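Local structure of putative iron-regulated protein A (Parabacteroides distasonis ATCC 8503, 4ECG) at residues Asp79-Arg82 / Ala83-Pro87; Phe148-Ala151 / Glu152-Phe156; Ser167-Ala170 / Lys171-Glu175; Lys178-Ser181 / Glu182-Ser186. The protein is an imelysin-like, calcium-binding protein of the peptidase M75 family, possibly iron-regulated, whose metallopeptidase activity is only putative. All coordinates share one frame; numbering follows the deposited sequence.

Contact 1 (Asp79-Arg82 / Ala83-Pro87); sequences DAWR and AVRVP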
loop_
_atom_site.group_PDB
_atom_site.type_symbol
_atom_site.label_atom_id
_atom_site.label_comp_id
_atom_site.label_asym_id
_atom_site.label_seq_id
_atom_site.Cartn_x
_atom_site.Cartn_y
_atom_site.Cartn_z
ATOM N N ASP A 79 -14.318 -8.076 -8.578
ATOM C CA ASP A 79 -14.755 -7.306 -7.409
ATOM C C ASP A 79 -13.887 -7.700 -6.198
ATOM O O ASP A 79 -13.392 -6.836 -5.447
ATOM C CB ASP A 79 -16.229 -7.591 -7.055
ATOM C CG ASP A 79 -17.263 -7.004 -8.089
ATOM O OD1 ASP A 79 -16.847 -6.212 -8.958
ATOM O OD2 ASP A 79 -18.499 -7.333 -7.991
ATOM N N ALA A 80 -13.727 -9.000 -5.990
ATOM C CA ALA A 80 -12.952 -9.507 -4.857
ATOM C C ALA A 80 -11.466 -9.020 -4.927
ATOM O O ALA A 80 -10.861 -8.709 -3.919
ATOM C CB ALA A 80 -13.077 -11.038 -4.755
ATOM N N TRP A 81 -10.916 -8.885 -6.119
ATOM C CA TRP A 81 -9.539 -8.390 -6.308
ATOM C C TRP A 81 -9.439 -6.982 -5.798
ATOM O O TRP A 81 -8.525 -6.645 -4.998
ATOM C CB TRP A 81 -9.155 -8.464 -7.800
ATOM C CG TRP A 81 -7.771 -7.995 -8.119
ATOM C CD1 TRP A 81 -6.613 -8.756 -8.179
ATOM C CD2 TRP A 81 -7.327 -6.616 -8.359
ATOM N NE1 TRP A 81 -5.531 -7.964 -8.450
ATOM C CE2 TRP A 81 -5.899 -6.679 -8.571
ATOM C CE3 TRP A 81 -7.956 -5.392 -8.426
ATOM C CZ2 TRP A 81 -5.151 -5.553 -8.832
ATOM C CZ3 TRP A 81 -7.194 -4.252 -8.700
ATOM C CH2 TRP A 81 -5.825 -4.334 -8.888
ATOM N N ARG A 82 -10.373 -6.128 -6.232
ATOM C CA ARG A 82 -10.457 -4.732 -5.727
ATOM C C ARG A 82 -10.644 -4.615 -4.209
ATOM O O ARG A 82 -10.073 -3.732 -3.568
ATOM C CB ARG A 82 -11.589 -3.952 -6.390
ATOM C CG ARG A 82 -11.440 -3.747 -7.892
ATOM C CD ARG A 82 -12.549 -2.823 -8.381
ATOM N NE ARG A 82 -12.737 -2.837 -9.848
ATOM C CZ ARG A 82 -12.000 -2.166 -10.745
ATOM N NH1 ARG A 82 -10.953 -1.450 -10.370
ATOM N NH2 ARG A 82 -12.305 -2.203 -12.036
ATOM N N ALA A 83 -11.486 -5.470 -3.658
ATOM C CA ALA A 83 -11.829 -5.423 -2.239
ATOM C C ALA A 83 -10.635 -5.857 -1.350
ATOM O O ALA A 83 -10.410 -5.267 -0.327
ATOM C CB ALA A 83 -13.076 -6.258 -1.954
ATOM N N VAL A 84 -9.861 -6.869 -1.752
ATOM C CA VAL A 84 -8.659 -7.240 -0.983
ATOM C C VAL A 84 -7.593 -6.169 -1.117
ATOM O O VAL A 84 -6.763 -5.973 -0.225
ATOM C CB VAL A 84 -8.102 -8.682 -1.292
ATOM C CG1 VAL A 84 -7.426 -8.813 -2.643
ATOM C CG2 VAL A 84 -7.138 -9.069 -0.218
ATOM N N ARG A 85 -7.622 -5.453 -2.230
ATOM C CA ARG A 85 -6.658 -4.416 -2.436
ATOM C C ARG A 85 -6.844 -3.180 -1.538
ATOM O O ARG A 85 -5.898 -2.451 -1.332
ATOM C CB ARG A 85 -6.643 -4.001 -3.907
ATOM C CG ARG A 85 -5.417 -3.165 -4.227
ATOM C CD ARG A 85 -5.042 -3.188 -5.674
ATOM N NE ARG A 85 -3.871 -2.351 -5.901
ATOM C CZ ARG A 85 -2.611 -2.762 -5.835
ATOM N NH1 ARG A 85 -2.291 -4.006 -5.572
ATOM N NH2 ARG A 85 -1.657 -1.899 -6.054
ATOM N N VAL A 86 -8.061 -2.947 -1.038
ATOM C CA VAL A 86 -8.326 -1.798 -0.148
ATOM C C VAL A 86 -7.429 -1.923 1.074
ATOM O O VAL A 86 -6.594 -1.056 1.294
ATOM C CB VAL A 86 -9.814 -1.570 0.157
ATOM C CG1 VAL A 86 -10.017 -0.444 1.196
ATOM C CG2 VAL A 86 -10.595 -1.257 -1.145
ATOM N N PRO A 87 -7.510 -3.033 1.806
ATOM C CA PRO A 87 -6.723 -3.070 3.048
ATOM C C PRO A 87 -5.235 -3.168 2.821
ATOM O O PRO A 87 -4.457 -2.666 3.621
ATOM C CB PRO A 87 -7.268 -4.295 3.807
ATOM C CG PRO A 87 -7.960 -5.087 2.789
ATOM C CD PRO A 87 -8.489 -4.105 1.761
#
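W81 and R85 stand one turn apart on the alpha-helix 71-89, an i to i+4 pair whose side chains run next to each other in the same direction. Their apolar contact is narrow: CD of R85 lies 3.5 Å from CH2 of W81, at the outer end of the six-membered ring. Both side chains place CG opposite the backbone N (chi1 -180° in W81, -166° in R85), and R85 then runs extended to NE, bringing CD to the indole while the guanidinium, nearly parallel to the ring, passes beyond it. NE1 of W81 bonds to O of F148, and R85 forms salt bridges to D287 and to D109, a calcium ligand, so R85 belongs to the second shell of that metal site. A leucine in place of W81 would probably leave F148 O without its indole donor and open a gap beside the R85 CD methylene. R82 sets CG at the edge of the W81 ring, in its plane, and its NH1 bonds to N283 OD1 and S281 O. Backbone bonds join A83 N to D79 O (2.9 Å), V84 N to A80 O and R85 N to W81 O; V86 N to R82 O is weak, and the helix kinks at P87, whose N has no hydrogen to give. V84 sets CG1 between its backbone N and carbonyl carbon, 3.4 Å from O of W81.

Contact 2 (Phe148-Ala151 / Glu152-Phe156); sequences FHTA and EKMLF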
loop_
_atom_site.group_PDB
_atom_site.type_symbol
_atom_site.label_atom_id
_atom_site.label_comp_id
_atom_site.label_asym_id
_atom_site.label_seq_id
_atom_site.Cartn_x
_atom_site.Cartn_y
_atom_site.Cartn_z
ATOM N N PHE A 148 -0.353 -9.117 -7.277
ATOM C CA PHE A 148 -1.625 -8.438 -7.605
ATOM C C PHE A 148 -1.746 -8.053 -9.087
ATOM O O PHE A 148 -2.795 -8.183 -9.696
ATOM C CB PHE A 148 -1.768 -7.138 -6.837
ATOM C CG PHE A 148 -2.414 -7.257 -5.499
ATOM C CD1 PHE A 148 -3.767 -7.170 -5.377
ATOM C CD2 PHE A 148 -1.643 -7.331 -4.357
ATOM C CE1 PHE A 148 -4.366 -7.202 -4.152
ATOM C CE2 PHE A 148 -2.224 -7.366 -3.120
ATOM C CZ PHE A 148 -3.600 -7.308 -3.027
ATOM N N HIS A 149 -0.659 -7.602 -9.657
ATOM C CA HIS A 149 -0.743 -7.055 -11.011
ATOM C C HIS A 149 -0.715 -8.094 -12.095
ATOM O O HIS A 149 -1.206 -7.845 -13.190
ATOM C CB HIS A 149 0.304 -5.959 -11.214
ATOM C CG HIS A 149 0.123 -4.787 -10.262
ATOM N ND1 HIS A 149 -0.998 -4.032 -10.244
ATOM C CD2 HIS A 149 0.923 -4.318 -9.245
ATOM C CE1 HIS A 149 -0.897 -3.122 -9.284
ATOM N NE2 HIS A 149 0.286 -3.287 -8.671
ATOM N N THR A 150 -0.185 -9.281 -11.811
ATOM C CA THR A 150 -0.218 -10.338 -12.807
ATOM C C THR A 150 -1.680 -10.862 -12.854
ATOM O O THR A 150 -2.222 -11.047 -13.932
ATOM C CB THR A 150 0.813 -11.469 -12.538
ATOM O OG1 THR A 150 2.128 -10.935 -12.594
ATOM C CG2 THR A 150 0.701 -12.598 -13.566
ATOM N N ALA A 151 -2.286 -11.107 -11.698
ATOM C CA ALA A 151 -3.709 -11.467 -11.585
ATOM C C ALA A 151 -4.577 -10.379 -12.296
ATOM O O ALA A 151 -5.399 -10.694 -13.123
ATOM C CB ALA A 151 -4.095 -11.638 -10.100
ATOM N N GLU A 152 -4.277 -9.112 -12.042
ATOM C CA GLU A 152 -5.010 -7.966 -12.592
ATOM C C GLU A 152 -5.010 -8.020 -14.085
ATOM O O GLU A 152 -6.056 -7.814 -14.734
ATOM C CB GLU A 152 -4.327 -6.655 -12.143
ATOM C CG GLU A 152 -5.137 -5.380 -12.364
ATOM C CD GLU A 152 -4.329 -4.091 -12.268
ATOM O OE1 GLU A 152 -3.061 -4.118 -12.075
ATOM O OE2 GLU A 152 -4.991 -3.052 -12.435
ATOM N N LYS A 153 -3.819 -8.280 -14.634
ATOM C CA LYS A 153 -3.601 -8.219 -16.065
ATOM C C LYS A 153 -4.428 -9.290 -16.750
ATOM O O LYS A 153 -4.878 -9.065 -17.849
ATOM C CB LYS A 153 -2.116 -8.408 -16.472
ATOM C CG LYS A 153 -1.867 -7.940 -17.914
ATOM C CD LYS A 153 -0.408 -8.108 -18.394
ATOM C CE LYS A 153 -0.159 -7.605 -19.830
ATOM N NZ LYS A 153 -0.829 -8.421 -20.898
HETATM N N MSE A 154 -4.641 -10.413 -16.071
HETATM C CA MSE A 154 -5.428 -11.536 -16.576
HETATM C C MSE A 154 -6.931 -11.412 -16.290
HETATM O O MSE A 154 -7.710 -12.052 -16.970
HETATM C CB MSE A 154 -4.918 -12.846 -15.978
HETATM C CG MSE A 154 -3.469 -13.167 -16.297
HETATM SE SE MSE A 154 -2.727 -14.686 -15.291
HETATM C CE MSE A 154 -1.060 -14.726 -16.232
ATOM N N LEU A 155 -7.334 -10.631 -15.287
ATOM C CA LEU A 155 -8.752 -10.520 -14.925
ATOM C C LEU A 155 -9.499 -9.348 -15.614
ATOM O O LEU A 155 -10.725 -9.369 -15.764
ATOM C CB LEU A 155 -8.875 -10.353 -13.411
ATOM C CG LEU A 155 -8.577 -11.571 -12.579
ATOM C CD1 LEU A 155 -8.550 -11.161 -11.101
ATOM C CD2 LEU A 155 -9.586 -12.693 -12.838
ATOM N N PHE A 156 -8.737 -8.346 -16.002
ATOM C CA PHE A 156 -9.233 -7.037 -16.363
ATOM C C PHE A 156 -8.712 -6.591 -17.742
ATOM O O PHE A 156 -7.598 -6.903 -18.124
ATOM C CB PHE A 156 -8.754 -5.967 -15.340
ATOM C CG PHE A 156 -9.395 -6.048 -13.996
ATOM C CD1 PHE A 156 -10.666 -5.471 -13.766
ATOM C CD2 PHE A 156 -8.744 -6.625 -12.931
ATOM C CE1 PHE A 156 -11.249 -5.520 -12.521
ATOM C CE2 PHE A 156 -9.331 -6.665 -11.669
ATOM C CZ PHE A 156 -10.584 -6.134 -11.476
#
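The H149 imidazole meets the carboxylate of E152 at its edge: ND1 donates to OE1 at 2.8 Å, close to the ring plane and almost straight at 171°. The two planes are turned 47° apart, and OE1 is met on its syn side but out of the carboxylate plane. Another edge of the ring, at NE2, is bonded to E277, and W111 packs on H149 edge-to-face. The other oxygen of E152, OE2, bonds to S281, so the glutamate is held through both carboxylate oxygens. E152 reaches the ring by running fully extended, CG opposite the backbone N (chi1 -167°). The pair is the HxxE of the GxHxxE signature of imelysin-like proteins, beside the calcium ligand D109. A phenylalanine in place of H149 would probably leave E152 OE1 and E277 OE2 without their imidazole partner. Further along the helix, CG2 of T150 lies 3.8 Å from CE of selenomethionine M154, and A151 O takes L155 N at 2.9 Å. Helix 147-155 is flanked by helices 29-68, 71-89 and 171-196, touching Y58, R85 and Y176 among others, and passes at F156 into the short strand 156-157, which pairs antiparallel with 160-161.

Contact 3 (Ser167-Ala170 / Lys171-Glu175); sequences SPFA and KNELE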
loop_
_atom_site.group_PDB
_atom_site.type_symbol
_atom_site.label_atom_id
_atom_site.label_comp_id
_atom_site.label_asym_id
_atom_site.label_seq_id
_atom_site.Cartn_x
_atom_site.Cartn_y
_atom_site.Cartn_z
ATOM N N SER A 167 -11.144 -11.674 -25.711
ATOM C CA SER A 167 -9.726 -11.970 -25.377
ATOM C C SER A 167 -9.651 -13.289 -24.626
ATOM O O SER A 167 -9.525 -13.324 -23.414
ATOM C CB SER A 167 -9.068 -10.816 -24.573
ATOM O OG SER A 167 -10.015 -9.795 -24.244
ATOM N N PRO A 168 -9.755 -14.391 -25.345
ATOM C CA PRO A 168 -9.936 -15.657 -24.633
ATOM C C PRO A 168 -8.732 -16.121 -23.828
ATOM O O PRO A 168 -7.610 -15.973 -24.238
ATOM C CB PRO A 168 -10.216 -16.650 -25.766
ATOM C CG PRO A 168 -9.749 -15.992 -27.029
ATOM C CD PRO A 168 -9.994 -14.530 -26.793
ATOM N N PHE A 169 -8.986 -16.718 -22.689
ATOM C CA PHE A 169 -7.915 -17.323 -21.866
ATOM C C PHE A 169 -7.226 -18.467 -22.567
ATOM O O PHE A 169 -7.911 -19.293 -23.178
ATOM C CB PHE A 169 -8.520 -17.876 -20.560
ATOM C CG PHE A 169 -8.536 -16.906 -19.403
ATOM C CD1 PHE A 169 -7.435 -16.789 -18.581
ATOM C CD2 PHE A 169 -9.648 -16.167 -19.118
ATOM C CE1 PHE A 169 -7.437 -15.923 -17.508
ATOM C CE2 PHE A 169 -9.668 -15.292 -18.042
ATOM C CZ PHE A 169 -8.560 -15.166 -17.238
ATOM N N ALA A 170 -5.896 -18.547 -22.462
ATOM C CA ALA A 170 -5.177 -19.805 -22.690
ATOM C C ALA A 170 -5.327 -20.751 -21.455
ATOM O O ALA A 170 -5.335 -20.274 -20.328
ATOM C CB ALA A 170 -3.697 -19.542 -22.992
ATOM N N LYS A 171 -5.437 -22.076 -21.679
ATOM C CA LYS A 171 -5.559 -23.102 -20.611
ATOM C C LYS A 171 -4.420 -22.881 -19.585
ATOM O O LYS A 171 -4.642 -22.941 -18.392
ATOM C CB LYS A 171 -5.485 -24.562 -21.194
ATOM C CG LYS A 171 -6.423 -25.712 -20.664
ATOM C CD LYS A 171 -5.826 -27.189 -20.862
ATOM C CE LYS A 171 -6.765 -28.419 -21.224
ATOM N NZ LYS A 171 -6.941 -29.045 -22.644
ATOM N N ASN A 172 -3.191 -22.655 -20.065
ATOM C CA ASN A 172 -2.055 -22.423 -19.181
ATOM C C ASN A 172 -2.206 -21.129 -18.381
ATOM O O ASN A 172 -1.764 -21.047 -17.256
ATOM C CB ASN A 172 -0.731 -22.383 -19.931
ATOM C CG ASN A 172 -0.214 -23.753 -20.308
ATOM O OD1 ASN A 172 -0.750 -24.746 -19.870
ATOM N ND2 ASN A 172 0.854 -23.802 -21.141
ATOM N N GLU A 173 -2.826 -20.123 -18.977
ATOM C CA GLU A 173 -2.974 -18.830 -18.348
ATOM C C GLU A 173 -3.926 -18.942 -17.176
ATOM O O GLU A 173 -3.747 -18.249 -16.204
ATOM C CB GLU A 173 -3.498 -17.872 -19.377
ATOM C CG GLU A 173 -3.653 -16.443 -18.926
ATOM C CD GLU A 173 -4.194 -15.559 -20.031
ATOM O OE1 GLU A 173 -4.512 -16.096 -21.122
ATOM O OE2 GLU A 173 -4.265 -14.324 -19.810
ATOM N N LEU A 174 -4.908 -19.844 -17.253
ATOM C CA LEU A 174 -5.830 -20.094 -16.147
ATOM C C LEU A 174 -5.103 -20.735 -14.982
ATOM O O LEU A 174 -5.282 -20.344 -13.819
ATOM C CB LEU A 174 -6.996 -20.998 -16.576
ATOM C CG LEU A 174 -8.049 -20.242 -17.420
ATOM C CD1 LEU A 174 -8.898 -21.245 -18.176
ATOM C CD2 LEU A 174 -8.928 -19.295 -16.590
ATOM N N GLU A 175 -4.292 -21.734 -15.270
ATOM C CA GLU A 175 -3.516 -22.328 -14.208
ATOM C C GLU A 175 -2.533 -21.274 -13.594
ATOM O O GLU A 175 -2.283 -21.237 -12.372
ATOM C CB GLU A 175 -2.803 -23.575 -14.728
ATOM C CG GLU A 175 -2.079 -24.321 -13.628
ATOM C CD GLU A 175 -2.993 -24.891 -12.510
ATOM O OE1 GLU A 175 -4.220 -25.163 -12.798
ATOM O OE2 GLU A 175 -2.455 -25.079 -11.353
#
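F169 and A170 keep extended backbone angles until the chain turns into helix 171-196 at A170, the N-cap, whose O receives L174 N at 3.1 Å and, weakly, E173 N. Around this turn the side chains fold back onto the loop. E173 supplies one half of a capping box: its OE1, three residues into the helix, accepts the amide N of A170 at 3.1 Å, a fairly straight bond (163°) that uses the anti side of the oxygen. The other half is absent, since an alanine at the N-cap has no hydroxyl to return to E173 N. The E173 chain is extended throughout, CG opposite the backbone N (chi1 -177°), which carries the carboxylate out past the end of the helix. L174 and F169 form a hydrophobic staple, pairing the residue before the N-cap with the fourth residue of the helix. CD2 of L174 sits over one face of the phenyl ring, 3.7 Å from its centroid in a CH-pi contact, and is 3.5 Å from CD1 of F169. E173 CD approaches the same CD1 at 3.8 Å. Beyond the turn, R162 forms a salt bridge with E173 OE2 and a cation-pi contact with F169. The E173 carboxylate thus lies between the positive end of the helix dipole and an arginine, a setting likely to favour its ionised form, while the leucine and phenyl groups fasten loop to helix without polar atoms.

Contact 4 (Lys178-Ser181 / Glu182-Ser186); sequences KLVS and ERMLS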
loop_
_atom_site.group_PDB
_atom_site.type_symbol
_atom_site.label_atom_id
_atom_site.label_comp_id
_atom_site.label_asym_id
_atom_site.label_seq_id
_atom_site.Cartn_x
_atom_site.Cartn_y
_atom_site.Cartn_z
ATOM N N LYS A 178 -4.406 -19.171 -11.159
ATOM C CA LYS A 178 -4.622 -19.933 -9.926
ATOM C C LYS A 178 -3.355 -19.908 -9.069
ATOM O O LYS A 178 -3.428 -19.653 -7.864
ATOM C CB LYS A 178 -4.966 -21.378 -10.247
ATOM C CG LYS A 178 -5.443 -22.238 -9.078
ATOM C CD LYS A 178 -5.405 -23.737 -9.374
ATOM C CE LYS A 178 -6.747 -24.362 -9.762
ATOM N NZ LYS A 178 -6.570 -25.781 -10.287
ATOM N N LEU A 179 -2.191 -20.122 -9.688
ATOM C CA LEU A 179 -0.943 -20.194 -8.921
ATOM C C LEU A 179 -0.561 -18.846 -8.295
ATOM O O LEU A 179 -0.152 -18.787 -7.142
ATOM C CB LEU A 179 0.199 -20.755 -9.771
ATOM C CG LEU A 179 0.038 -22.237 -10.086
ATOM C CD1 LEU A 179 0.947 -22.572 -11.249
ATOM C CD2 LEU A 179 0.360 -23.067 -8.839
ATOM N N VAL A 180 -0.745 -17.782 -9.078
ATOM C CA VAL A 180 -0.544 -16.475 -8.616
ATOM C C VAL A 180 -1.438 -16.142 -7.405
ATOM O O VAL A 180 -0.956 -15.609 -6.402
ATOM C CB VAL A 180 -0.725 -15.515 -9.785
ATOM C CG1 VAL A 180 -0.973 -14.121 -9.274
ATOM C CG2 VAL A 180 0.477 -15.652 -10.772
ATOM N N SER A 181 -2.714 -16.523 -7.483
ATOM C CA SER A 181 -3.658 -16.275 -6.430
ATOM C C SER A 181 -3.404 -17.162 -5.181
ATOM O O SER A 181 -3.601 -16.678 -4.070
ATOM C CB SER A 181 -5.079 -16.501 -6.939
ATOM O OG SER A 181 -5.356 -15.799 -8.134
ATOM N N GLU A 182 -2.945 -18.406 -5.348
ATOM C CA GLU A 182 -2.467 -19.238 -4.201
ATOM C C GLU A 182 -1.367 -18.500 -3.461
ATOM O O GLU A 182 -1.306 -18.482 -2.255
ATOM C CB GLU A 182 -1.856 -20.579 -4.647
ATOM C CG GLU A 182 -2.848 -21.719 -4.755
ATOM C CD GLU A 182 -2.354 -22.953 -5.555
ATOM O OE1 GLU A 182 -1.165 -23.389 -5.417
ATOM O OE2 GLU A 182 -3.209 -23.483 -6.298
ATOM N N ARG A 183 -0.456 -17.931 -4.220
ATOM C CA ARG A 183 0.690 -17.318 -3.638
ATOM C C ARG A 183 0.298 -15.950 -3.018
ATOM O O ARG A 183 0.853 -15.572 -1.989
ATOM C CB ARG A 183 1.814 -17.201 -4.679
ATOM C CG ARG A 183 3.039 -16.438 -4.163
ATOM C CD ARG A 183 3.610 -17.164 -2.946
ATOM N NE ARG A 183 4.912 -16.679 -2.499
ATOM C CZ ARG A 183 6.100 -17.155 -2.912
ATOM N NH1 ARG A 183 6.204 -18.088 -3.807
ATOM N NH2 ARG A 183 7.215 -16.663 -2.422
HETATM N N MSE A 184 -0.661 -15.231 -3.613
HETATM C CA MSE A 184 -1.136 -14.005 -2.987
HETATM C C MSE A 184 -1.673 -14.346 -1.568
HETATM O O MSE A 184 -1.313 -13.659 -0.616
HETATM C CB MSE A 184 -2.183 -13.254 -3.828
HETATM C CG MSE A 184 -1.618 -12.503 -5.015
HETATM SE SE MSE A 184 -2.890 -12.046 -6.388
HETATM C CE MSE A 184 -3.988 -11.004 -5.237
ATOM N N LEU A 185 -2.474 -15.415 -1.454
ATOM C CA LEU A 185 -3.069 -15.875 -0.170
ATOM C C LEU A 185 -2.001 -16.279 0.816
ATOM O O LEU A 185 -2.031 -15.905 1.966
ATOM C CB LEU A 185 -4.063 -17.060 -0.366
ATOM C CG LEU A 185 -4.762 -17.599 0.884
ATOM C CD1 LEU A 185 -5.417 -16.466 1.684
ATOM C CD2 LEU A 185 -5.723 -18.741 0.537
ATOM N N SER A 186 -1.045 -17.035 0.341
ATOM C CA SER A 186 0.029 -17.545 1.178
ATOM C C SER A 186 0.842 -16.360 1.797
ATOM O O SER A 186 1.159 -16.378 2.998
ATOM C CB SER A 186 0.926 -18.432 0.307
ATOM O OG SER A 186 2.007 -18.858 1.043
#
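E182 N donates to O of K178 at 2.8 Å and 162°, and M184 N reaches V180 O at the same length; R183 N to L179 O and L185 N to S181 O continue the pattern. The E182 side chain turns back along the helix toward its start and lies against aliphatic groups of K178 and L179. Its OE2 is 3.8 Å from CG of K178, and its OE1 is 3.8 Å from CD2 of L179, a leucine running alongside it. The lysine bends at chi3 (-100°), and its NZ remains 5.7 Å from E182 OE2, an opposite charge nearby but no salt bridge; weak, long ion pairs link K178 to E175 and E182 to K59. The backbone bonds and the K178-E182 contact are i to i+4, and L179-E182 is i to i+3, within helix 171-196, part of the imelysin-type helical fold. The buried flank carries another i to i+4 pair, V180 and selenomethionine M184, with CG1 of V180 4.0 Å from SE, and this flank faces helix 147-155. S181 OG bonds both to L177 O and to the hydroxyl of Y58 on helix 29-68. R183 sends NE to a salt bridge with D187 and NH1 to the carbonyl of S131.

In the fold
Along the chain the four contacts follow in series. Contact 1 lies on helix 71-89 and contact 2 on helix 147-155, while contacts 3 and 4 share helix 171-196, its start and its middle. Contact 2 is the hub: its centre is about 12 Å from the centre of each of the others, and it touches all three. R82 NH2 packs on F156 toward contact 1, M154 meets F169 of contact 3, and A151 and F148 meet M184 of contact 4. Contacts 1 and 3 lie about 22 Å apart, centre to centre. The helix carrying the HxxE signature thus packs against both helix 71-89 and helix 171-196, with contacts 1 and 2 beside the calcium ligand D109 and contact 3 at the surface.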